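Local coordinates for protein neurotoxin (PDB 3N7L) that probably recognises gangliosides on nerve-cell surfaces, being the receptor-binding domain of a botulinum neurotoxin of serotype D/C, at residues V28-E31 with G32-L36; N82-V85 with S86-G90; I105-S109 with N110-F114; I157-G161 with K162-T166. All coordinates share one frame; numbering follows the deposited sequence.

Contact 1: V28-E31 with G32-L36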
loop_
_atom_site.group_PDB
_atom_site.type_symbol
_atom_site.label_atom_id
_atom_site.label_comp_id
_atom_site.label_asym_id
_atom_site.label_seq_id
_atom_site.Cartn_x
_atom_site.Cartn_y
_atom_site.Cartn_z
ATOM N N VAL A 28 -21.677 -10.540 15.067
ATOM C CA VAL A 28 -21.117 -9.269 14.621
ATOM C C VAL A 28 -22.160 -8.149 14.650
ATOM O O VAL A 28 -23.191 -8.233 13.986
ATOM C CB VAL A 28 -20.546 -9.378 13.186
ATOM C CG1 VAL A 28 -19.857 -8.075 12.803
ATOM C CG2 VAL A 28 -19.571 -10.546 13.096
ATOM N N ARG A 29 -21.884 -7.111 15.434
ATOM C CA ARG A 29 -22.773 -5.959 15.554
ATOM C C ARG A 29 -22.072 -4.724 15.004
ATOM O O ARG A 29 -20.945 -4.415 15.392
ATOM C CB ARG A 29 -23.137 -5.696 17.017
ATOM C CG ARG A 29 -24.074 -6.706 17.649
ATOM C CD ARG A 29 -24.253 -6.396 19.135
ATOM N NE ARG A 29 -25.249 -7.251 19.780
ATOM C CZ ARG A 29 -26.554 -7.210 19.518
ATOM N NH1 ARG A 29 -27.387 -8.025 20.157
ATOM N NH2 ARG A 29 -27.029 -6.356 18.619
ATOM N N VAL A 30 -22.740 -4.017 14.103
ATOM C CA VAL A 30 -22.165 -2.816 13.519
ATOM C C VAL A 30 -22.958 -1.601 13.978
ATOM O O VAL A 30 -24.171 -1.537 13.796
ATOM C CB VAL A 30 -22.172 -2.893 11.981
ATOM C CG1 VAL A 30 -23.592 -3.060 11.472
ATOM C CG2 VAL A 30 -21.539 -1.647 11.398
ATOM N N GLU A 31 -22.269 -0.640 14.582
ATOM C CA GLU A 31 -22.928 0.563 15.078
ATOM C C GLU A 31 -22.273 1.838 14.564
ATOM O O GLU A 31 -21.063 1.884 14.338
ATOM C CB GLU A 31 -22.905 0.583 16.608
ATOM C CG GLU A 31 -23.531 -0.635 17.266
ATOM C CD GLU A 31 -23.465 -0.580 18.784
ATOM O OE1 GLU A 31 -24.028 -1.483 19.444
ATOM O OE2 GLU A 31 -22.848 0.368 19.318
ATOM N N GLY A 32 -23.086 2.872 14.385
ATOM C CA GLY A 32 -22.574 4.149 13.931
ATOM C C GLY A 32 -22.134 4.233 12.481
ATOM O O GLY A 32 -22.578 3.468 11.627
ATOM N N ASN A 33 -21.234 5.178 12.225
ATOM C CA ASN A 33 -20.704 5.447 10.897
ATOM C C ASN A 33 -19.695 4.398 10.417
ATOM O O ASN A 33 -18.485 4.609 10.495
ATOM C CB ASN A 33 -20.057 6.836 10.900
ATOM C CG ASN A 33 -19.607 7.287 9.521
ATOM O OD1 ASN A 33 -18.941 8.315 9.385
ATOM N ND2 ASN A 33 -19.972 6.528 8.491
ATOM N N VAL A 34 -20.207 3.272 9.928
ATOM C CA VAL A 34 -19.369 2.196 9.404
ATOM C C VAL A 34 -19.743 1.993 7.942
ATOM O O VAL A 34 -20.865 1.593 7.638
ATOM C CB VAL A 34 -19.603 0.869 10.151
ATOM C CG1 VAL A 34 -18.756 -0.235 9.527
ATOM C CG2 VAL A 34 -19.260 1.030 11.624
ATOM N N GLN A 35 -18.810 2.262 7.035
ATOM C CA GLN A 35 -19.098 2.113 5.612
ATOM C C GLN A 35 -18.490 0.858 5.022
ATOM O O GLN A 35 -17.320 0.557 5.252
ATOM C CB GLN A 35 -18.595 3.331 4.845
ATOM C CG GLN A 35 -19.100 4.645 5.422
ATOM C CD GLN A 35 -18.537 5.847 4.701
ATOM O OE1 GLN A 35 -18.530 6.956 5.235
ATOM N NE2 GLN A 35 -18.065 5.637 3.475
ATOM N N LEU A 36 -19.296 0.134 4.254
ATOM C CA LEU A 36 -18.852 -1.093 3.614
ATOM C C LEU A 36 -18.595 -0.856 2.133
ATOM O O LEU A 36 -19.419 -0.265 1.434
ATOM C CB LEU A 36 -19.903 -2.192 3.781
ATOM C CG LEU A 36 -20.312 -2.585 5.204
ATOM C CD1 LEU A 36 -21.268 -3.769 5.133
ATOM C CD2 LEU A 36 -19.090 -2.949 6.024
#
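With chi1 of 59°, Val30 turns its CG2 methyl anti to the backbone N and swings it toward Val34. Val34 has CG1 anti to its own backbone N (chi1 177°), which sets CG2 beside that N and turns both methyls toward the incoming group. The meeting takes place at a bend between the two sheets of the lectin-like, concanavalin-type sandwich: strand 27-31 ends in one sheet, and the chain passes through Gly32 to Val34 into strand 35-36 of the other. Val30 CG2 presses on Val34 CB at 3.4 Å, closer than an ordinary van der Waals contact, and the same methyl lies 3.5 Å from Val34 CG2 and 3.6 Å from Val34 CG1. One methyl is thus set against the whole fork of its partner. Branched valines suit this place, for each is compact and stiff and is fixed by a single torsion.

Gly32 makes the bend possible. Its phi is positive (72°), a conformation readily adopted without a side chain. Asn33 follows as the centre of an inverse gamma turn, in which Val34 N gives a weak hydrogen bond to Gly32 O at 2.9 Å; this compact turn brings Val34 back toward the strand just left. Val34 also rests on Leu46 of strand 44-47. Glu31, at the strand end, carries its carboxylate off the bend on an extended chain, its side chain packing on Lys55. Its carbonyl faces inward instead, and Val34 CG2 sits 3.4 Å from Glu31 O.

Contact 2: N82-V85 with S86-G90; sequences NKWV and SNLPG
Leu88 reaches back across its turn to Val85 and Trp84, and each part of its side chain finds a different neighbour. CB lies 3.2 Å from Val85 O and 4.1 Å from Val85 CG2. With CG anti to the backbone N (chi1 -175°), the branch is carried away from the turn toward the residues before it. There the two methyls divide: CD1 comes within 4.3 Å of Lys83 O, while CD2 meets Trp84 CD1 at 3.8 Å, approaching the indole obliquely, the two side chains crossing at about a right angle. A forked leucine suits a position where a carbonyl, a methyl and an indole must all be met.

The backbone beneath is a type I beta turn from Val85 to Leu88, in the connection that leaves strand 72-82 of one sheet of the sandwich for strand 91-93 of the other. It is closed by Leu88 N donating to Val85 O at 3.1 Å, with the donor well above the carbonyl plane. Just before it, Trp84 centres an inverse gamma turn held by a weak bond from Val85 N to Lys83 O. Asn140 OD1 accepts from the backbone N of both Lys83 and Trp84, fixing this kink. Tyr130 packs edge-to-face with the buried indole, whose NE1 donates to Ser109 O. On the outer side Asn87 runs alongside Val85, pointing the same way, with ND2 3.3 Å from Val85 CG2.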
loop_
_atom_site.group_PDB
_atom_site.type_symbol
_atom_site.label_atom_id
_atom_site.label_comp_id
_atom_site.label_asym_id
_atom_site.label_seq_id
_atom_site.Cartn_x
_atom_site.Cartn_y
_atom_site.Cartn_z
ATOM N N ASN A 82 -5.446 6.272 7.103
ATOM C CA ASN A 82 -5.116 7.433 6.302
ATOM C C ASN A 82 -4.751 8.653 7.092
ATOM O O ASN A 82 -5.531 9.183 7.882
ATOM C CB ASN A 82 -6.190 7.818 5.298
ATOM C CG ASN A 82 -5.734 8.972 4.426
ATOM O OD1 ASN A 82 -4.571 9.014 4.015
ATOM N ND2 ASN A 82 -6.627 9.915 4.151
ATOM N N LYS A 83 -3.535 9.092 6.802
ATOM C CA LYS A 83 -2.889 10.214 7.422
ATOM C C LYS A 83 -2.323 9.717 8.726
ATOM O O LYS A 83 -2.564 10.275 9.793
ATOM C CB LYS A 83 -3.843 11.381 7.623
ATOM C CG LYS A 83 -3.317 12.652 6.975
ATOM C CD LYS A 83 -3.005 12.419 5.501
ATOM C CE LYS A 83 -2.303 13.617 4.885
ATOM N NZ LYS A 83 -1.000 13.896 5.561
ATOM N N TRP A 84 -1.583 8.620 8.609
ATOM C CA TRP A 84 -0.909 8.031 9.742
ATOM C C TRP A 84 0.415 8.782 9.779
ATOM O O TRP A 84 1.442 8.306 9.282
ATOM C CB TRP A 84 -0.678 6.532 9.529
ATOM C CG TRP A 84 0.001 5.871 10.701
ATOM C CD1 TRP A 84 0.339 6.456 11.890
ATOM C CD2 TRP A 84 0.443 4.506 10.785
ATOM N NE1 TRP A 84 0.966 5.542 12.708
ATOM C CE2 TRP A 84 1.044 4.339 12.055
ATOM C CE3 TRP A 84 0.392 3.414 9.912
ATOM C CZ2 TRP A 84 1.593 3.121 12.473
ATOM C CZ3 TRP A 84 0.942 2.197 10.329
ATOM C CH2 TRP A 84 1.533 2.065 11.599
ATOM N N VAL A 85 0.362 9.988 10.333
ATOM C CA VAL A 85 1.539 10.832 10.452
ATOM C C VAL A 85 2.410 10.368 11.622
ATOM O O VAL A 85 1.919 9.747 12.569
ATOM C CB VAL A 85 1.129 12.318 10.616
ATOM C CG1 VAL A 85 0.532 12.821 9.311
ATOM C CG2 VAL A 85 0.113 12.469 11.734
ATOM N N SER A 86 3.703 10.671 11.544
ATOM C CA SER A 86 4.660 10.256 12.563
ATOM C C SER A 86 4.444 10.847 13.954
ATOM O O SER A 86 4.989 10.335 14.928
ATOM C CB SER A 86 6.088 10.560 12.093
ATOM O OG SER A 86 6.316 11.955 12.015
ATOM N N ASN A 87 3.670 11.920 14.055
ATOM C CA ASN A 87 3.414 12.522 15.359
ATOM C C ASN A 87 1.953 12.346 15.752
ATOM O O ASN A 87 1.384 13.157 16.488
ATOM C CB ASN A 87 3.779 14.009 15.369
ATOM C CG ASN A 87 2.850 14.850 14.517
ATOM O OD1 ASN A 87 2.731 16.056 14.733
ATOM N ND2 ASN A 87 2.198 14.227 13.541
ATOM N N LEU A 88 1.353 11.274 15.250
ATOM C CA LEU A 88 -0.034 10.962 15.552
ATOM C C LEU A 88 -0.179 10.608 17.030
ATOM O O LEU A 88 0.684 9.948 17.608
ATOM C CB LEU A 88 -0.490 9.766 14.720
ATOM C CG LEU A 88 -1.968 9.395 14.834
ATOM C CD1 LEU A 88 -2.788 10.418 14.068
ATOM C CD2 LEU A 88 -2.206 8.003 14.268
ATOM N N PRO A 89 -1.265 11.059 17.666
ATOM C CA PRO A 89 -1.441 10.726 19.083
ATOM C C PRO A 89 -1.847 9.255 19.212
ATOM O O PRO A 89 -1.960 8.547 18.206
ATOM C CB PRO A 89 -2.543 11.686 19.528
ATOM C CG PRO A 89 -3.357 11.865 18.277
ATOM C CD PRO A 89 -2.293 12.012 17.211
ATOM N N GLY A 90 -2.068 8.798 20.444
ATOM C CA GLY A 90 -2.446 7.412 20.664
ATOM C C GLY A 90 -3.908 7.073 20.419
ATOM O O GLY A 90 -4.812 7.845 20.746
#

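Contact 3: I105-S109 with N110-F114; sequences IGIIS and NFLVF
A two-residue beta hairpin joins strand 102-108 to strand 111-117 in one sheet of the lectin-like sandwich, turning through a type II' beta turn from Ile108 to Phe111. Gly106 and Val113 form one hydrogen-bonded antiparallel pair, with Gly106 N to Val113 O at 3.0 Å and Val113 N to Gly106 O at 2.9 Å. Ile108 and Phe111 form the next, and Phe111 N to Ile108 O, 2.8 Å, closes the turn. Ser109 takes the first corner with a positive phi of 55°, a tight conformation for a residue with a side chain, and a small one is the easier to accommodate.

The face bearing Ile105, Ile107, Leu112 and Phe114 looks into the sandwich, where strands 72-82 and 143-150 cover it; buried aliphatic and aromatic groups fit that core. Leu112, its CG anti to the backbone N (chi1 173°), brings CD1 against two isoleucine methyls, 3.5 Å from Ile107 CG2 and 4.0 Å from Ile105 CG2. Farther from the turn, Ile105 CG1 comes to the edge of the Phe114 ring, 3.8 Å from CD2.

On the other face Gly106 contributes only backbone beside Val113, and Phe111 projects outward, the CD1 edge of its ring near Ser109 CB, and touches Asn127 and Ser129 of the adjoining strand. Its ring edge is met in plane by a carbonyl, Ile108 O, 3.5 Å from Phe111 CD1.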
loop_
_atom_site.group_PDB
_atom_site.type_symbol
_atom_site.label_atom_id
_atom_site.label_comp_id
_atom_site.label_asym_id
_atom_site.label_seq_id
_atom_site.Cartn_x
_atom_site.Cartn_y
_atom_site.Cartn_z
ATOM N N ILE A 105 -4.829 -3.794 20.206
ATOM C CA ILE A 105 -4.005 -3.298 19.115
ATOM C C ILE A 105 -4.256 -1.805 19.012
ATOM O O ILE A 105 -5.403 -1.363 18.915
ATOM C CB ILE A 105 -4.376 -3.950 17.766
ATOM C CG1 ILE A 105 -4.017 -5.441 17.791
ATOM C CG2 ILE A 105 -3.643 -3.240 16.631
ATOM C CD1 ILE A 105 -4.403 -6.190 16.530
ATOM N N GLY A 106 -3.182 -1.028 19.045
ATOM C CA GLY A 106 -3.328 0.409 18.943
ATOM C C GLY A 106 -2.216 1.030 18.128
ATOM O O GLY A 106 -1.312 0.338 17.636
ATOM N N ILE A 107 -2.282 2.347 17.982
ATOM C CA ILE A 107 -1.270 3.080 17.247
ATOM C C ILE A 107 -0.923 4.357 17.998
ATOM O O ILE A 107 -1.763 4.926 18.698
ATOM C CB ILE A 107 -1.752 3.463 15.821
ATOM C CG1 ILE A 107 -3.041 4.284 15.911
ATOM C CG2 ILE A 107 -1.965 2.204 14.979
ATOM C CD1 ILE A 107 -3.588 4.726 14.561
ATOM N N ILE A 108 0.329 4.783 17.863
ATOM C CA ILE A 108 0.814 6.013 18.481
ATOM C C ILE A 108 2.079 6.379 17.719
ATOM O O ILE A 108 2.952 5.534 17.507
ATOM C CB ILE A 108 1.093 5.837 20.005
ATOM C CG1 ILE A 108 1.503 7.180 20.611
ATOM C CG2 ILE A 108 2.177 4.790 20.243
ATOM C CD1 ILE A 108 1.597 7.156 22.127
ATOM N N SER A 109 2.166 7.634 17.284
ATOM C CA SER A 109 3.303 8.082 16.489
ATOM C C SER A 109 3.398 7.140 15.292
ATOM O O SER A 109 2.380 6.806 14.688
ATOM C CB SER A 109 4.599 8.027 17.299
ATOM O OG SER A 109 4.542 8.927 18.385
ATOM N N ASN A 110 4.607 6.701 14.958
ATOM C CA ASN A 110 4.787 5.792 13.829
ATOM C C ASN A 110 4.761 4.321 14.263
ATOM O O ASN A 110 5.309 3.458 13.572
ATOM C CB ASN A 110 6.102 6.096 13.090
ATOM C CG ASN A 110 7.330 6.052 14.008
ATOM O OD1 ASN A 110 8.406 5.615 13.602
ATOM N ND2 ASN A 110 7.174 6.519 15.232
ATOM N N PHE A 111 4.116 4.045 15.397
ATOM C CA PHE A 111 4.029 2.677 15.927
ATOM C C PHE A 111 2.655 2.018 15.890
ATOM O O PHE A 111 1.633 2.654 16.146
ATOM C CB PHE A 111 4.477 2.608 17.400
ATOM C CG PHE A 111 5.902 3.004 17.640
ATOM C CD1 PHE A 111 6.258 4.343 17.743
ATOM C CD2 PHE A 111 6.889 2.032 17.774
ATOM C CE1 PHE A 111 7.580 4.711 17.974
ATOM C CE2 PHE A 111 8.214 2.389 18.004
ATOM C CZ PHE A 111 8.562 3.732 18.105
ATOM N N LEU A 112 2.662 0.720 15.591
ATOM C CA LEU A 112 1.464 -0.112 15.611
ATOM C C LEU A 112 1.863 -1.101 16.705
ATOM O O LEU A 112 2.867 -1.802 16.567
ATOM C CB LEU A 112 1.266 -0.873 14.302
ATOM C CG LEU A 112 0.117 -1.890 14.341
ATOM C CD1 LEU A 112 -1.206 -1.160 14.245
ATOM C CD2 LEU A 112 0.245 -2.881 13.196
ATOM N N VAL A 113 1.111 -1.156 17.796
ATOM C CA VAL A 113 1.494 -2.060 18.871
ATOM C C VAL A 113 0.426 -3.032 19.353
ATOM O O VAL A 113 -0.756 -2.693 19.480
ATOM C CB VAL A 113 2.104 -1.258 20.081
ATOM C CG1 VAL A 113 1.857 0.226 19.904
ATOM C CG2 VAL A 113 1.549 -1.748 21.400
ATOM N N PHE A 114 0.868 -4.266 19.570
ATOM C CA PHE A 114 0.006 -5.332 20.049
ATOM C C PHE A 114 0.371 -5.536 21.509
ATOM O O PHE A 114 1.541 -5.738 21.848
ATOM C CB PHE A 114 0.241 -6.623 19.253
ATOM C CG PHE A 114 -0.465 -7.822 19.823
ATOM C CD1 PHE A 114 0.196 -8.696 20.678
ATOM C CD2 PHE A 114 -1.807 -8.056 19.535
ATOM C CE1 PHE A 114 -0.465 -9.788 21.244
ATOM C CE2 PHE A 114 -2.479 -9.147 20.094
ATOM C CZ PHE A 114 -1.804 -10.012 20.950
#

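Contact 4: I157-G161 with K162-T166; sequences IYING and KLIDT
Ile157 is gripped through both its backbone N and its backbone O: the N donates to Asp165 O at 3.0 Å, and the O accepts from Ile164 N at 2.9 Å, nearly along the C=O axis. A weak second bond reaches the same oxygen from Asp165 N at 3.4 Å. Two consecutive residues opposite one make this a classic beta bulge in the hairpin of strands 154-159 and 162-168. Nearer the tip, Ile159 N to Lys162 O and Lys162 N to Ile159 O, both 2.9 Å, bracket a type I' turn. Asn160 and Gly161 occupy its corners with positive phi, a conformation that asparagine and glycine tolerate well. Asn160 OD1 accepts from Phe144 N, tying the turn to the neighbouring strand.

Outward from the backbone, the packing differs on the two faces. On one, Leu163 has CG anti to the backbone N (chi1 176°), which carries CD1 over a face of the Tyr158 ring in a CH-pi contact, 3.9 Å from the centroid and 16° off the normal, while Tyr158 OH bonds to Asp217 OD1 at the start of helix 217-226. On the other, the bulge turns Ile164 toward the first strand, where its CG1 meets Ile159 CG1 at 3.7 Å. Both isoleucines also touch Phe128 and, with Lys162, Phe356 in the region belonging to the C-terminal, trefoil family.

The backbone bonds account for the hairpin's register and turn, while its side chains meet other parts of the fold: the isoleucines offer apolar surface, and tyrosine both a ring face and a hydroxyl held by a carboxylate.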
loop_
_atom_site.group_PDB
_atom_site.type_symbol
_atom_site.label_atom_id
_atom_site.label_comp_id
_atom_site.label_asym_id
_atom_site.label_seq_id
_atom_site.Cartn_x
_atom_site.Cartn_y
_atom_site.Cartn_z
ATOM N N ILE A 157 5.523 -10.282 15.516
ATOM C CA ILE A 157 4.693 -9.484 14.629
ATOM C C ILE A 157 5.334 -9.387 13.255
ATOM O O ILE A 157 6.528 -9.120 13.125
ATOM C CB ILE A 157 4.417 -8.059 15.184
ATOM C CG1 ILE A 157 3.498 -7.312 14.215
ATOM C CG2 ILE A 157 5.715 -7.283 15.361
ATOM C CD1 ILE A 157 2.923 -6.038 14.779
ATOM N N TYR A 158 4.524 -9.644 12.235
ATOM C CA TYR A 158 4.966 -9.593 10.851
ATOM C C TYR A 158 4.170 -8.517 10.115
ATOM O O TYR A 158 3.001 -8.269 10.425
ATOM C CB TYR A 158 4.709 -10.935 10.159
ATOM C CG TYR A 158 5.388 -12.138 10.777
ATOM C CD1 TYR A 158 6.500 -12.725 10.163
ATOM C CD2 TYR A 158 4.886 -12.730 11.943
ATOM C CE1 TYR A 158 7.095 -13.876 10.687
ATOM C CE2 TYR A 158 5.474 -13.887 12.480
ATOM C CZ TYR A 158 6.576 -14.454 11.841
ATOM O OH TYR A 158 7.141 -15.611 12.332
ATOM N N ILE A 159 4.811 -7.881 9.144
ATOM C CA ILE A 159 4.168 -6.862 8.331
ATOM C C ILE A 159 4.462 -7.256 6.896
ATOM O O ILE A 159 5.623 -7.414 6.518
ATOM C CB ILE A 159 4.739 -5.457 8.628
ATOM C CG1 ILE A 159 4.399 -5.058 10.068
ATOM C CG2 ILE A 159 4.185 -4.437 7.631
ATOM C CD1 ILE A 159 2.901 -5.013 10.364
ATOM N N ASN A 160 3.408 -7.430 6.105
ATOM C CA ASN A 160 3.547 -7.841 4.710
ATOM C C ASN A 160 4.407 -9.097 4.586
ATOM O O ASN A 160 5.238 -9.215 3.684
ATOM C CB ASN A 160 4.136 -6.707 3.866
ATOM C CG ASN A 160 3.236 -5.488 3.838
ATOM O OD1 ASN A 160 2.016 -5.618 3.902
ATOM N ND2 ASN A 160 3.832 -4.299 3.740
ATOM N N GLY A 161 4.199 -10.033 5.509
ATOM C CA GLY A 161 4.937 -11.279 5.484
ATOM C C GLY A 161 6.351 -11.240 6.032
ATOM O O GLY A 161 7.008 -12.282 6.095
ATOM N N LYS A 162 6.832 -10.064 6.431
ATOM C CA LYS A 162 8.192 -9.956 6.960
ATOM C C LYS A 162 8.225 -9.848 8.480
ATOM O O LYS A 162 7.511 -9.038 9.069
ATOM C CB LYS A 162 8.903 -8.747 6.351
ATOM C CG LYS A 162 9.049 -8.803 4.838
ATOM C CD LYS A 162 9.982 -9.931 4.399
ATOM C CE LYS A 162 10.155 -9.945 2.889
ATOM N NZ LYS A 162 11.093 -11.022 2.456
ATOM N N LEU A 163 9.057 -10.668 9.114
ATOM C CA LEU A 163 9.174 -10.644 10.565
ATOM C C LEU A 163 9.752 -9.308 10.993
ATOM O O LEU A 163 10.818 -8.912 10.531
ATOM C CB LEU A 163 10.079 -11.777 11.056
ATOM C CG LEU A 163 10.346 -11.780 12.567
ATOM C CD1 LEU A 163 9.026 -11.912 13.324
ATOM C CD2 LEU A 163 11.284 -12.918 12.923
ATOM N N ILE A 164 9.050 -8.615 11.880
ATOM C CA ILE A 164 9.499 -7.311 12.347
ATOM C C ILE A 164 10.070 -7.352 13.759
ATOM O O ILE A 164 11.133 -6.794 14.024
ATOM C CB ILE A 164 8.340 -6.290 12.319
ATOM C CG1 ILE A 164 7.860 -6.085 10.876
ATOM C CG2 ILE A 164 8.793 -4.963 12.934
ATOM C CD1 ILE A 164 8.905 -5.481 9.964
ATOM N N ASP A 165 9.369 -8.016 14.667
ATOM C CA ASP A 165 9.827 -8.087 16.046
ATOM C C ASP A 165 9.399 -9.406 16.682
ATOM O O ASP A 165 8.452 -10.050 16.232
ATOM C CB ASP A 165 9.260 -6.890 16.822
ATOM C CG ASP A 165 9.899 -6.711 18.194
ATOM O OD1 ASP A 165 11.105 -7.000 18.347
ATOM O OD2 ASP A 165 9.189 -6.256 19.117
ATOM N N THR A 166 10.110 -9.814 17.723
ATOM C CA THR A 166 9.793 -11.054 18.411
ATOM C C THR A 166 10.315 -10.993 19.833
ATOM O O THR A 166 11.412 -10.500 20.067
ATOM C CB THR A 166 10.427 -12.266 17.693
ATOM O OG1 THR A 166 10.445 -13.393 18.579
ATOM C CG2 THR A 166 11.844 -11.949 17.255
#

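How the contacts relate
All four contacts follow in series from the N terminus, none nesting in or crossing another, and each closes a short turn within the lectin-like sandwich. Contact 1 carries the chain from one sheet to the other, and contact 2 does the reverse, about 23 Å away between centres. Contact 3 closes a hairpin in the sheet that contact 2 leads into; contact 4 closes one at the far edge of the facing sheet. Contacts 2 and 3 touch: Leu88 O is 2.8 Å from Ser109 N, a probable hydrogen bond, and Leu88 CD2 packs on Ile107 CD1 at 3.6 Å. Contacts 3 and 4 come within about 4 Å at their nearest atoms without touching.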